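Local atomic coordinates of T cell receptor mu chain (PDB entry 7L15), a protein that pairs with a gamma chain to form the marsupial gamma mu T cell receptor, whose chains probably recognise antigen at the T cell surface. Residues 163-177 and 191-205. Residues are numbered along the deposited sequence; the frame is centred on the assembly and turned at random.
Sequences VSLTSSGTLISAQSL and HIGRVGENDAITCSV
Gln175 OE1 is gripped by two N-H groups, one from each sheet of the domain. His191 NE2 donates to it at 2.9 Å, in the plane of its own ring and onto a lone pair of the amide oxygen, while Leu165 N reaches the same OE1 at 3.0 Å from above the carbonyl plane. The far end of the amide is held too: Gln175 NE2 donates to Ile172 O at 2.9 Å, fixing the flip of a group that stands nearly perpendicular to the imidazole (85°). The ring of His191 swings away from its own amide nitrogen (chi1 -167°), which puts it between Gln175 and Val163; Val163 CB lies over one face, 4.2 Å from the ring centroid in a CH-pi contact, and Leu177 CB meets the edge at ND1. Leu165 packs next to it, CD1 against the ring and CD2 3.7 Å from Cys203 CB, with Ile172 and Ile201 CD1 continuing the apolar layer. Gly193 packs its backbone closely against Leu165 CD1 and Ile172 CD1.

Strand 163-167 runs antiparallel to 201-205, Ser164 and Thr166 forming hydrogen-bonded pairs with Ser204 and Thr202, and beyond the last of these pairs Ser167 OG donates to Ala200 O at 2.6 Å. In the other sheet Ser176 pairs with Ile192, whose side chain, like that of Arg194, packs against the T cell receptor gamma chain; Arg194 makes a salt bridge to Glu150 of that chain. With Cys203 disulfide-bonded to Cys151, the arrangement is the two-sheet core of a C1-set immunoglobulin domain, its sheets bridged by the chain crossing over at Ala174.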
ATOM      1  N   VAL A 163     -22.811  -8.716 -10.408  1.00 41.83           N
ATOM      2  CA  VAL A 163     -22.193  -9.450 -11.505  1.00 38.25           C
ATOM      3  C   VAL A 163     -22.414 -10.935 -11.289  1.00 43.83           C
ATOM      4  O   VAL A 163     -22.448 -11.426 -10.154  1.00 43.93           O
ATOM      5  CB  VAL A 163     -20.682  -9.181 -11.638  1.00 42.98           C
ATOM      6  CG1 VAL A 163     -20.151  -9.705 -12.985  1.00 41.63           C
ATOM      7  CG2 VAL A 163     -20.393  -7.712 -11.483  1.00 34.97           C
ATOM      8  N   SER A 164     -22.550 -11.651 -12.396  1.00 44.69           N
ATOM      9  CA  SER A 164     -22.769 -13.090 -12.367  1.00 44.82           C
ATOM     10  C   SER A 164     -22.228 -13.697 -13.655  1.00 42.78           C
ATOM     11  O   SER A 164     -22.525 -13.203 -14.747  1.00 48.93           O
ATOM     12  CB  SER A 164     -24.259 -13.386 -12.193  1.00 40.68           C
ATOM     13  OG  SER A 164     -24.497 -14.766 -12.196  1.00 61.33           O
ATOM     14  N   LEU A 165     -21.402 -14.731 -13.518  1.00 43.30           N
ATOM     15  CA  LEU A 165     -20.959 -15.566 -14.627  1.00 50.96           C
ATOM     16  C   LEU A 165     -21.728 -16.883 -14.612  1.00 48.41           C
ATOM     17  O   LEU A 165     -21.821 -17.535 -13.569  1.00 47.65           O
ATOM     18  CB  LEU A 165     -19.458 -15.853 -14.531  1.00 51.19           C
ATOM     19  CG  LEU A 165     -18.458 -14.801 -14.982  1.00 51.97           C
ATOM     20  CD1 LEU A 165     -17.104 -15.170 -14.416  1.00 46.85           C
ATOM     21  CD2 LEU A 165     -18.412 -14.693 -16.522  1.00 45.05           C
ATOM     22  N   THR A 166     -22.239 -17.293 -15.766  1.00 49.19           N
ATOM     23  CA  THR A 166     -23.057 -18.493 -15.849  1.00 57.72           C
ATOM     24  C   THR A 166     -22.726 -19.266 -17.113  1.00 58.40           C
ATOM     25  O   THR A 166     -22.408 -18.681 -18.150  1.00 62.14           O
ATOM     26  CB  THR A 166     -24.555 -18.175 -15.850  1.00 57.76           C
ATOM     27  OG1 THR A 166     -24.838 -17.263 -16.918  1.00 59.17           O
ATOM     28  CG2 THR A 166     -24.974 -17.562 -14.509  1.00 55.20           C
ATOM     29  N   SER A 167     -22.812 -20.587 -17.008  1.00 60.61           N
ATOM     30  CA  SER A 167     -22.620 -21.497 -18.130  1.00 63.30           C
ATOM     31  C   SER A 167     -23.947 -22.205 -18.374  1.00 68.54           C
ATOM     32  O   SER A 167     -24.389 -23.008 -17.544  1.00 71.07           O
ATOM     33  CB  SER A 167     -21.493 -22.481 -17.844  1.00 61.65           C
ATOM     34  OG  SER A 167     -21.065 -23.131 -19.025  1.00 65.11           O
ATOM     35  N   SER A 168     -24.597 -21.865 -19.490  1.00 70.02           N
ATOM     36  CA  SER A 168     -25.919 -22.392 -19.853  1.00 75.44           C
ATOM     37  C   SER A 168     -26.894 -22.326 -18.679  1.00 74.86           C
ATOM     38  O   SER A 168     -27.661 -23.255 -18.423  1.00 70.87           O
ATOM     39  CB  SER A 168     -25.821 -23.818 -20.409  1.00 80.12           C
ATOM     40  OG  SER A 168     -25.735 -23.807 -21.828  1.00 83.34           O
ATOM     41  N   GLY A 169     -26.859 -21.215 -17.954  1.00 76.28           N
ATOM     42  CA  GLY A 169     -27.877 -20.900 -16.982  1.00 70.11           C
ATOM     43  C   GLY A 169     -27.484 -21.104 -15.534  1.00 62.48           C
ATOM     44  O   GLY A 169     -28.154 -20.555 -14.650  1.00 61.50           O
ATOM     45  N   THR A 170     -26.434 -21.864 -15.243  1.00 56.15           N
ATOM     46  CA  THR A 170     -26.079 -22.102 -13.850  1.00 58.06           C
ATOM     47  C   THR A 170     -24.744 -21.443 -13.487  1.00 54.79           C
ATOM     48  O   THR A 170     -23.812 -21.388 -14.304  1.00 50.35           O
ATOM     49  CB  THR A 170     -26.073 -23.603 -13.546  1.00 63.21           C
ATOM     50  OG1 THR A 170     -25.167 -24.275 -14.429  1.00 75.27           O
ATOM     51  CG2 THR A 170     -27.491 -24.190 -13.745  1.00 54.15           C
ATOM     52  N   LEU A 171     -24.685 -20.913 -12.256  1.00 49.81           N
ATOM     53  CA  LEU A 171     -23.519 -20.191 -11.758  1.00 55.59           C
ATOM     54  C   LEU A 171     -22.270 -21.047 -11.858  1.00 56.52           C
ATOM     55  O   LEU A 171     -22.277 -22.213 -11.465  1.00 58.91           O
ATOM     56  CB  LEU A 171     -23.734 -19.786 -10.306  1.00 57.41           C
ATOM     57  CG  LEU A 171     -24.514 -18.529  -9.946  1.00 60.90           C
ATOM     58  CD1 LEU A 171     -24.675 -18.515  -8.456  1.00 55.77           C
ATOM     59  CD2 LEU A 171     -23.774 -17.281 -10.401  1.00 49.20           C
ATOM     60  N   ILE A 172     -21.186 -20.476 -12.374  1.00 54.84           N
ATOM     61  CA  ILE A 172     -19.966 -21.270 -12.450  1.00 60.40           C
ATOM     62  C   ILE A 172     -19.281 -21.206 -11.092  1.00 72.51           C
ATOM     63  O   ILE A 172     -19.638 -20.384 -10.242  1.00 71.08           O
ATOM     64  CB  ILE A 172     -19.025 -20.811 -13.587  1.00 54.57           C
ATOM     65  CG1 ILE A 172     -18.329 -19.498 -13.252  1.00 56.08           C
ATOM     66  CG2 ILE A 172     -19.782 -20.645 -14.889  1.00 51.71           C
ATOM     67  CD1 ILE A 172     -17.385 -19.004 -14.368  1.00 54.58           C
ATOM     68  N   SER A 173     -18.308 -22.083 -10.877  1.00 82.56           N
ATOM     69  CA  SER A 173     -17.575 -22.152  -9.626  1.00 88.17           C
ATOM     70  C   SER A 173     -16.494 -21.071  -9.547  1.00 87.50           C
ATOM     71  O   SER A 173     -16.032 -20.525 -10.556  1.00 89.13           O
ATOM     72  CB  SER A 173     -16.930 -23.530  -9.477  1.00 96.02           C
ATOM     73  OG  SER A 173     -16.070 -23.790 -10.574  1.00101.43           O
ATOM     74  N   ALA A 174     -16.098 -20.766  -8.310  1.00 79.33           N
ATOM     75  CA  ALA A 174     -14.928 -19.932  -8.007  1.00 73.47           C
ATOM     76  C   ALA A 174     -15.026 -18.519  -8.597  1.00 73.96           C
ATOM     77  O   ALA A 174     -14.020 -17.935  -9.012  1.00 76.34           O
ATOM     78  CB  ALA A 174     -13.636 -20.620  -8.457  1.00 73.68           C
ATOM     79  N   GLN A 175     -16.235 -17.951  -8.600  1.00 61.80           N
ATOM     80  CA  GLN A 175     -16.433 -16.557  -8.989  1.00 58.37           C
ATOM     81  C   GLN A 175     -15.985 -15.616  -7.881  1.00 56.04           C
ATOM     82  O   GLN A 175     -16.157 -15.918  -6.696  1.00 55.47           O
ATOM     83  CB  GLN A 175     -17.904 -16.289  -9.302  1.00 63.20           C
ATOM     84  CG  GLN A 175     -18.398 -16.917 -10.579  1.00 65.21           C
ATOM     85  CD  GLN A 175     -19.878 -16.668 -10.806  1.00 56.95           C
ATOM     86  OE1 GLN A 175     -20.335 -15.517 -10.860  1.00 48.10           O
ATOM     87  NE2 GLN A 175     -20.636 -17.746 -10.939  1.00 57.94           N
ATOM     88  N   SER A 176     -15.426 -14.460  -8.273  1.00 55.84           N
ATOM     89  CA  SER A 176     -14.977 -13.429  -7.336  1.00 55.33           C
ATOM     90  C   SER A 176     -14.748 -12.104  -8.070  1.00 55.50           C
ATOM     91  O   SER A 176     -14.221 -12.085  -9.186  1.00 47.33           O
ATOM     92  CB  SER A 176     -13.696 -13.847  -6.612  1.00 54.87           C
ATOM     93  OG  SER A 176     -12.663 -14.056  -7.547  1.00 68.99           O
ATOM     94  N   LEU A 177     -15.093 -11.001  -7.404  1.00 55.92           N
ATOM     95  CA  LEU A 177     -15.207  -9.686  -8.022  1.00 52.08           C
ATOM     96  C   LEU A 177     -14.191  -8.717  -7.435  1.00 45.05           C
ATOM     97  O   LEU A 177     -14.101  -8.575  -6.212  1.00 40.59           O
ATOM     98  CB  LEU A 177     -16.613  -9.124  -7.805  1.00 50.52           C
ATOM     99  CG  LEU A 177     -16.831  -7.690  -8.281  1.00 53.01           C
ATOM    100  CD1 LEU A 177     -16.845  -7.639  -9.791  1.00 49.64           C
ATOM    101  CD2 LEU A 177     -18.124  -7.174  -7.721  1.00 55.07           C
ATOM    102  N   HIS A 191     -14.446  -9.550 -12.830  1.00 39.42           N
ATOM    103  CA  HIS A 191     -15.062 -10.697 -12.182  1.00 40.45           C
ATOM    104  C   HIS A 191     -14.424 -11.957 -12.765  1.00 47.21           C
ATOM    105  O   HIS A 191     -14.505 -12.186 -13.977  1.00 41.72           O
ATOM    106  CB  HIS A 191     -16.573 -10.666 -12.420  1.00 44.27           C
ATOM    107  CG  HIS A 191     -17.363 -11.605 -11.560  1.00 51.10           C
ATOM    108  ND1 HIS A 191     -17.364 -11.532 -10.184  1.00 52.08           N
ATOM    109  CD2 HIS A 191     -18.216 -12.604 -11.883  1.00 52.63           C
ATOM    110  CE1 HIS A 191     -18.163 -12.462  -9.696  1.00 51.04           C
ATOM    111  NE2 HIS A 191     -18.696 -13.125 -10.707  1.00 52.30           N
ATOM    112  N   ILE A 192     -13.801 -12.770 -11.911  1.00 43.01           N
ATOM    113  CA  ILE A 192     -13.030 -13.934 -12.333  1.00 43.63           C
ATOM    114  C   ILE A 192     -13.817 -15.203 -12.038  1.00 47.88           C
ATOM    115  O   ILE A 192     -14.488 -15.298 -11.004  1.00 51.83           O
ATOM    116  CB  ILE A 192     -11.663 -13.956 -11.628  1.00 49.88           C
ATOM    117  CG1 ILE A 192     -10.817 -12.769 -12.091  1.00 51.05           C
ATOM    118  CG2 ILE A 192     -10.948 -15.257 -11.892  1.00 52.73           C
ATOM    119  CD1 ILE A 192     -10.319 -12.895 -13.487  1.00 50.49           C
ATOM    120  N   GLY A 193     -13.736 -16.181 -12.942  1.00 44.14           N
ATOM    121  CA  GLY A 193     -14.330 -17.476 -12.680  1.00 38.28           C
ATOM    122  C   GLY A 193     -13.599 -18.565 -13.433  1.00 50.04           C
ATOM    123  O   GLY A 193     -12.717 -18.295 -14.247  1.00 51.56           O
ATOM    124  N   ARG A 194     -13.970 -19.818 -13.140  1.00 49.27           N
ATOM    125  CA  ARG A 194     -13.354 -20.995 -13.746  1.00 51.80           C
ATOM    126  C   ARG A 194     -14.391 -21.734 -14.579  1.00 51.54           C
ATOM    127  O   ARG A 194     -15.469 -22.064 -14.079  1.00 55.64           O
ATOM    128  CB  ARG A 194     -12.770 -21.930 -12.682  1.00 60.51           C
ATOM    129  CG  ARG A 194     -12.056 -21.225 -11.529  1.00 79.21           C
ATOM    130  CD  ARG A 194     -11.091 -20.170 -11.986  1.00 89.90           C
ATOM    131  NE  ARG A 194      -9.904 -20.743 -12.586  1.00 94.12           N
ATOM    132  CZ  ARG A 194      -8.690 -20.603 -12.077  1.00 88.08           C
ATOM    133  NH1 ARG A 194      -8.517 -19.892 -10.967  1.00 84.93           N
ATOM    134  NH2 ARG A 194      -7.652 -21.160 -12.683  1.00 82.69           N
ATOM    135  N   VAL A 195     -14.066 -22.000 -15.842  1.00 57.72           N
ATOM    136  CA  VAL A 195     -14.969 -22.730 -16.725  1.00 72.61           C
ATOM    137  C   VAL A 195     -14.154 -23.269 -17.887  1.00 77.30           C
ATOM    138  O   VAL A 195     -13.189 -22.642 -18.329  1.00 79.41           O
ATOM    139  CB  VAL A 195     -16.141 -21.832 -17.204  1.00 83.69           C
ATOM    140  CG1 VAL A 195     -15.676 -20.836 -18.262  1.00 83.34           C
ATOM    141  CG2 VAL A 195     -17.318 -22.684 -17.711  1.00 84.88           C
ATOM    142  N   GLY A 196     -14.544 -24.441 -18.379  1.00 81.32           N
ATOM    143  CA  GLY A 196     -13.826 -25.039 -19.489  1.00 81.37           C
ATOM    144  C   GLY A 196     -13.812 -24.113 -20.694  1.00 80.87           C
ATOM    145  O   GLY A 196     -14.775 -23.389 -20.960  1.00 74.82           O
ATOM    146  N   GLU A 197     -12.693 -24.137 -21.429  1.00 84.53           N
ATOM    147  CA  GLU A 197     -12.489 -23.201 -22.531  1.00 86.92           C
ATOM    148  C   GLU A 197     -13.517 -23.378 -23.636  1.00 86.78           C
ATOM    149  O   GLU A 197     -13.674 -22.479 -24.471  1.00 85.89           O
ATOM    150  CB  GLU A 197     -11.077 -23.354 -23.108  1.00 90.10           C
ATOM    151  N   ASN A 198     -14.230 -24.502 -23.655  1.00 81.05           N
ATOM    152  CA  ASN A 198     -15.245 -24.749 -24.661  1.00 78.57           C
ATOM    153  C   ASN A 198     -16.670 -24.602 -24.139  1.00 71.27           C
ATOM    154  O   ASN A 198     -17.619 -24.802 -24.906  1.00 72.01           O
ATOM    155  CB  ASN A 198     -15.044 -26.143 -25.265  1.00 86.60           C
ATOM    156  CG  ASN A 198     -13.709 -26.283 -25.979  1.00 87.81           C
ATOM    157  OD1 ASN A 198     -13.488 -25.678 -27.032  1.00 83.20           O
ATOM    158  ND2 ASN A 198     -12.812 -27.084 -25.411  1.00 86.06           N
ATOM    159  N   ASP A 199     -16.858 -24.256 -22.871  1.00 62.68           N
ATOM    160  CA  ASP A 199     -18.214 -24.108 -22.357  1.00 59.19           C
ATOM    161  C   ASP A 199     -18.796 -22.758 -22.763  1.00 61.70           C
ATOM    162  O   ASP A 199     -18.077 -21.767 -22.934  1.00 61.31           O
ATOM    163  CB  ASP A 199     -18.249 -24.257 -20.835  1.00 66.45           C
ATOM    164  CG  ASP A 199     -18.010 -25.684 -20.377  1.00 80.55           C
ATOM    165  OD1 ASP A 199     -17.971 -26.586 -21.242  1.00 87.05           O
ATOM    166  OD2 ASP A 199     -17.863 -25.899 -19.150  1.00 84.50           O
ATOM    167  N   ALA A 200     -20.112 -22.732 -22.946  1.00 58.07           N
ATOM    168  CA  ALA A 200     -20.806 -21.472 -23.153  1.00 56.59           C
ATOM    169  C   ALA A 200     -20.760 -20.663 -21.864  1.00 62.47           C
ATOM    170  O   ALA A 200     -20.998 -21.193 -20.775  1.00 65.72           O
ATOM    171  CB  ALA A 200     -22.253 -21.719 -23.586  1.00 54.10           C
ATOM    172  N   ILE A 201     -20.424 -19.387 -21.976  1.00 60.55           N
ATOM    173  CA  ILE A 201     -20.268 -18.540 -20.804  1.00 58.55           C
ATOM    174  C   ILE A 201     -21.005 -17.230 -21.043  1.00 58.70           C
ATOM    175  O   ILE A 201     -21.014 -16.698 -22.160  1.00 48.75           O
ATOM    176  CB  ILE A 201     -18.773 -18.310 -20.467  1.00 58.79           C
ATOM    177  CG1 ILE A 201     -18.628 -17.421 -19.235  1.00 60.97           C
ATOM    178  CG2 ILE A 201     -18.000 -17.762 -21.664  1.00 55.76           C
ATOM    179  CD1 ILE A 201     -19.289 -18.021 -18.017  1.00 67.90           C
ATOM    180  N   THR A 202     -21.662 -16.737 -20.002  1.00 47.51           N
ATOM    181  CA  THR A 202     -22.342 -15.455 -20.058  1.00 51.97           C
ATOM    182  C   THR A 202     -21.941 -14.641 -18.844  1.00 46.73           C
ATOM    183  O   THR A 202     -21.997 -15.135 -17.714  1.00 49.25           O
ATOM    184  CB  THR A 202     -23.871 -15.620 -20.093  1.00 51.42           C
ATOM    185  OG1 THR A 202     -24.260 -16.210 -21.340  1.00 58.49           O
ATOM    186  CG2 THR A 202     -24.559 -14.266 -19.936  1.00 54.32           C
ATOM    187  N   CYS A 203     -21.534 -13.404 -19.070  1.00 46.45           N
ATOM    188  CA  CYS A 203     -21.323 -12.476 -17.979  1.00 45.68           C
ATOM    189  C   CYS A 203     -22.467 -11.482 -17.972  1.00 43.78           C
ATOM    190  O   CYS A 203     -22.752 -10.853 -18.993  1.00 55.33           O
ATOM    191  CB  CYS A 203     -19.994 -11.740 -18.107  1.00 43.95           C
ATOM    192  SG  CYS A 203     -19.748 -10.749 -16.654  1.00 55.40           S
ATOM    193  N   SER A 204     -23.110 -11.331 -16.829  1.00 43.17           N
ATOM    194  CA  SER A 204     -24.316 -10.532 -16.742  1.00 43.86           C
ATOM    195  C   SER A 204     -24.168  -9.520 -15.617  1.00 43.82           C
ATOM    196  O   SER A 204     -23.875  -9.897 -14.477  1.00 41.19           O
ATOM    197  CB  SER A 204     -25.532 -11.427 -16.517  1.00 45.37           C
ATOM    198  OG  SER A 204     -26.618 -10.641 -16.065  1.00 53.06           O
ATOM    199  N   VAL A 205     -24.372  -8.243 -15.941  1.00 42.96           N
ATOM    200  CA  VAL A 205     -24.133  -7.133 -15.026  1.00 40.44           C
ATOM    201  C   VAL A 205     -25.423  -6.352 -14.838  1.00 41.21           C
ATOM    202  O   VAL A 205     -26.119  -6.044 -15.812  1.00 50.26           O
ATOM    203  CB  VAL A 205     -23.013  -6.212 -15.552  1.00 56.95           C
ATOM    204  CG1 VAL A 205     -22.844  -4.995 -14.648  1.00 51.46           C
ATOM    205  CG2 VAL A 205     -21.707  -6.992 -15.661  1.00 45.09           C
TER
HETATM  206  O   HOH W   1     -24.805 -14.769 -16.335  1.00 49.20           O